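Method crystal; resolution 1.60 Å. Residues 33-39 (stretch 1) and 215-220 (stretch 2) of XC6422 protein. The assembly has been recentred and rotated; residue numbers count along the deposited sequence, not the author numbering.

Stretch 1 33-39: VAVQPVT
Stretch 2 215-220: WLPATP

A chain terminus without regular secondary structure can still be held in place when a few side chains of an earlier segment fit closely against it. The last residues of XC6422 protein, Trp215 to Pro220, illustrate the principle: they lie against residues 33-39, and the two segments together bury 333 Å² between them. Three residues dominate the contact, Gln36 from the earlier segment and Pro217 and Ala218 from the terminal one.

The backbones run in opposite directions. Ala34 CA lies 5.3 Å from Pro220 CA, and Gln36 CA lies 5.8 Å from Ala218 CA, so each step forward in one segment is answered by a step back in the other. Most of the earlier segment is extended: phi/psi is -133/141 at Val33, -57/122 at Ala34, -72/143 at Val35 and -112/145 at Gln36. Pro37 breaks the run at -82/53, and the chain closes on itself there, with Val38 N donating a hydrogen bond to Gln36 O at 2.8 Å. Val38 (-139/143) and Thr39 (-127/131) then enter a strand. The terminal segment starts at -99/0 for Trp215, extends at Leu216 (-67/124), bends at Pro217 (-64/-29) and extends again through Ala218 (-111/151) and Thr219 (-77/119). No clear hydrogen bond joins the two backbones, so the pairing is not that of a sheet.

Gln36 is the centre of the contact. It is buried, its CA-to-CB bond points toward the terminal segment, and chi1 and chi2 are both m (-59° and -81°) with chi3 at 161°. The side chain thereby brings its amide alongside the backbone of Ala218. As modelled, OE1 sits 2.9 Å from Ala218 O and NE2 sits 2.9 Å from Ala218 N; the amide is probably turned over, and its bonding is left open. What the positions do establish is a close fit of a planar amide beside a peptide backbone that offers both a polar N and a polar O.

Pro217 supplies the apolar counterpart. Its ring, C-gamma endo, places CG 3.4 Å from Val38 CG2 and 3.8 Å from Pro37 CG. Val38 is in the t rotamer (179°), with its CA-to-CB bond directed toward the terminal segment, and Pro37 is also C-gamma endo. These are contacts between saturated carbons, which gain from excluding water and need no precise orientation.

Ala218 points its CB toward the earlier segment, where the methyl lies 4.2 Å from both Val35 O and Pro37 CD. Its small side chain accompanies the close approach of the two backbones here. Of its neighbours in sequence, Pro217 sets its CA-to-CB bond sideways and Thr219 (chi1 m) directs its bond away; across the contact, Val35 (chi1 p) also points its CA-to-CB bond away from the facing segment.

At the chain end, Ala34 points its methyl toward the terminal segment, with CB 3.5 Å from Pro220 OXT and 3.9 Å from Thr219 O. The carboxylate thus meets a methyl group rather than a charged partner within this contact.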

# COMPACT_ATOMS: atom_id res chain seq x y z
N VAL A 33 -5.36 3.35 10.72
CA VAL A 33 -5.25 1.91 10.90
C VAL A 33 -5.05 1.66 12.39
O VAL A 33 -4.36 2.43 13.07
CB VAL A 33 -4.04 1.33 10.11
CG1 VAL A 33 -3.81 -0.12 10.48
CG2 VAL A 33 -4.29 1.47 8.62
N ALA A 34 -5.67 0.60 12.90
CA ALA A 34 -5.56 0.26 14.31
C ALA A 34 -4.08 0.07 14.68
O ALA A 34 -3.38 -0.76 14.09
CB ALA A 34 -6.33 -1.02 14.60
N VAL A 35 -3.62 0.84 15.66
CA VAL A 35 -2.23 0.78 16.10
C VAL A 35 -1.97 -0.52 16.86
O VAL A 35 -2.82 -1.01 17.60
CB VAL A 35 -1.89 1.97 17.01
CG1 VAL A 35 -2.67 1.86 18.31
CG2 VAL A 35 -0.39 2.02 17.26
N GLN A 36 -0.78 -1.07 16.66
CA GLN A 36 -0.39 -2.31 17.32
C GLN A 36 0.71 -2.00 18.33
O GLN A 36 1.56 -1.14 18.09
CB GLN A 36 0.15 -3.31 16.29
CG GLN A 36 -0.85 -3.67 15.21
CD GLN A 36 -1.84 -4.72 15.66
OE1 GLN A 36 -2.90 -4.89 15.05
NE2 GLN A 36 -1.50 -5.44 16.72
N PRO A 37 0.71 -2.71 19.46
CA PRO A 37 1.71 -2.53 20.51
C PRO A 37 2.95 -3.32 20.11
O PRO A 37 3.46 -4.14 20.86
CB PRO A 37 1.02 -3.11 21.74
CG PRO A 37 0.25 -4.25 21.16
CD PRO A 37 -0.32 -3.69 19.88
N VAL A 38 3.41 -3.05 18.89
CA VAL A 38 4.56 -3.75 18.32
C VAL A 38 5.49 -2.81 17.57
O VAL A 38 5.03 -1.87 16.91
CB VAL A 38 4.08 -4.82 17.30
CG1 VAL A 38 5.29 -5.53 16.69
CG2 VAL A 38 3.15 -5.82 17.97
N THR A 39 6.78 -3.06 17.68
CA THR A 39 7.79 -2.30 16.96
C THR A 39 8.61 -3.38 16.27
O THR A 39 9.00 -4.37 16.89
CB THR A 39 8.72 -1.48 17.89
OG1 THR A 39 7.98 -0.43 18.52
CG2 THR A 39 9.85 -0.84 17.08
N TRP A 215 -0.91 -13.09 13.72
CA TRP A 215 0.01 -12.93 14.84
C TRP A 215 -0.08 -11.51 15.40
O TRP A 215 0.62 -11.18 16.35
CB TRP A 215 1.45 -13.24 14.43
CG TRP A 215 1.64 -14.63 13.91
CD1 TRP A 215 0.89 -15.74 14.21
CD2 TRP A 215 2.64 -15.07 12.98
NE1 TRP A 215 1.36 -16.84 13.53
CE2 TRP A 215 2.43 -16.46 12.77
CE3 TRP A 215 3.69 -14.43 12.32
CZ2 TRP A 215 3.25 -17.21 11.91
CZ3 TRP A 215 4.50 -15.18 11.46
CH2 TRP A 215 4.27 -16.55 11.27
N LEU A 216 -0.93 -10.68 14.82
CA LEU A 216 -1.08 -9.32 15.32
C LEU A 216 -1.70 -9.41 16.71
O LEU A 216 -2.77 -10.01 16.88
CB LEU A 216 -1.97 -8.50 14.38
CG LEU A 216 -1.37 -8.27 12.99
CD1 LEU A 216 -2.38 -7.56 12.10
CD2 LEU A 216 -0.09 -7.46 13.13
N PRO A 217 -1.05 -8.82 17.72
CA PRO A 217 -1.61 -8.87 19.07
C PRO A 217 -2.94 -8.15 19.24
O PRO A 217 -3.76 -8.54 20.08
CB PRO A 217 -0.48 -8.30 19.94
CG PRO A 217 0.27 -7.41 19.00
CD PRO A 217 0.28 -8.17 17.71
N ALA A 218 -3.18 -7.11 18.44
CA ALA A 218 -4.43 -6.36 18.51
C ALA A 218 -5.29 -6.58 17.26
O ALA A 218 -4.77 -6.82 16.18
CB ALA A 218 -4.14 -4.87 18.69
N THR A 219 -6.60 -6.48 17.43
CA THR A 219 -7.54 -6.69 16.34
C THR A 219 -7.61 -5.49 15.40
O THR A 219 -7.99 -4.39 15.81
CB THR A 219 -8.95 -6.96 16.89
OG1 THR A 219 -8.90 -8.07 17.80
CG2 THR A 219 -9.92 -7.26 15.76
N PRO A 220 -7.26 -5.68 14.12
CA PRO A 220 -7.31 -4.56 13.18
C PRO A 220 -8.72 -3.97 13.05
O PRO A 220 -9.70 -4.74 13.21
CB PRO A 220 -6.83 -5.18 11.87
CG PRO A 220 -7.22 -6.62 12.00
CD PRO A 220 -6.86 -6.93 13.43
OXT PRO A 220 -8.80 -2.75 12.79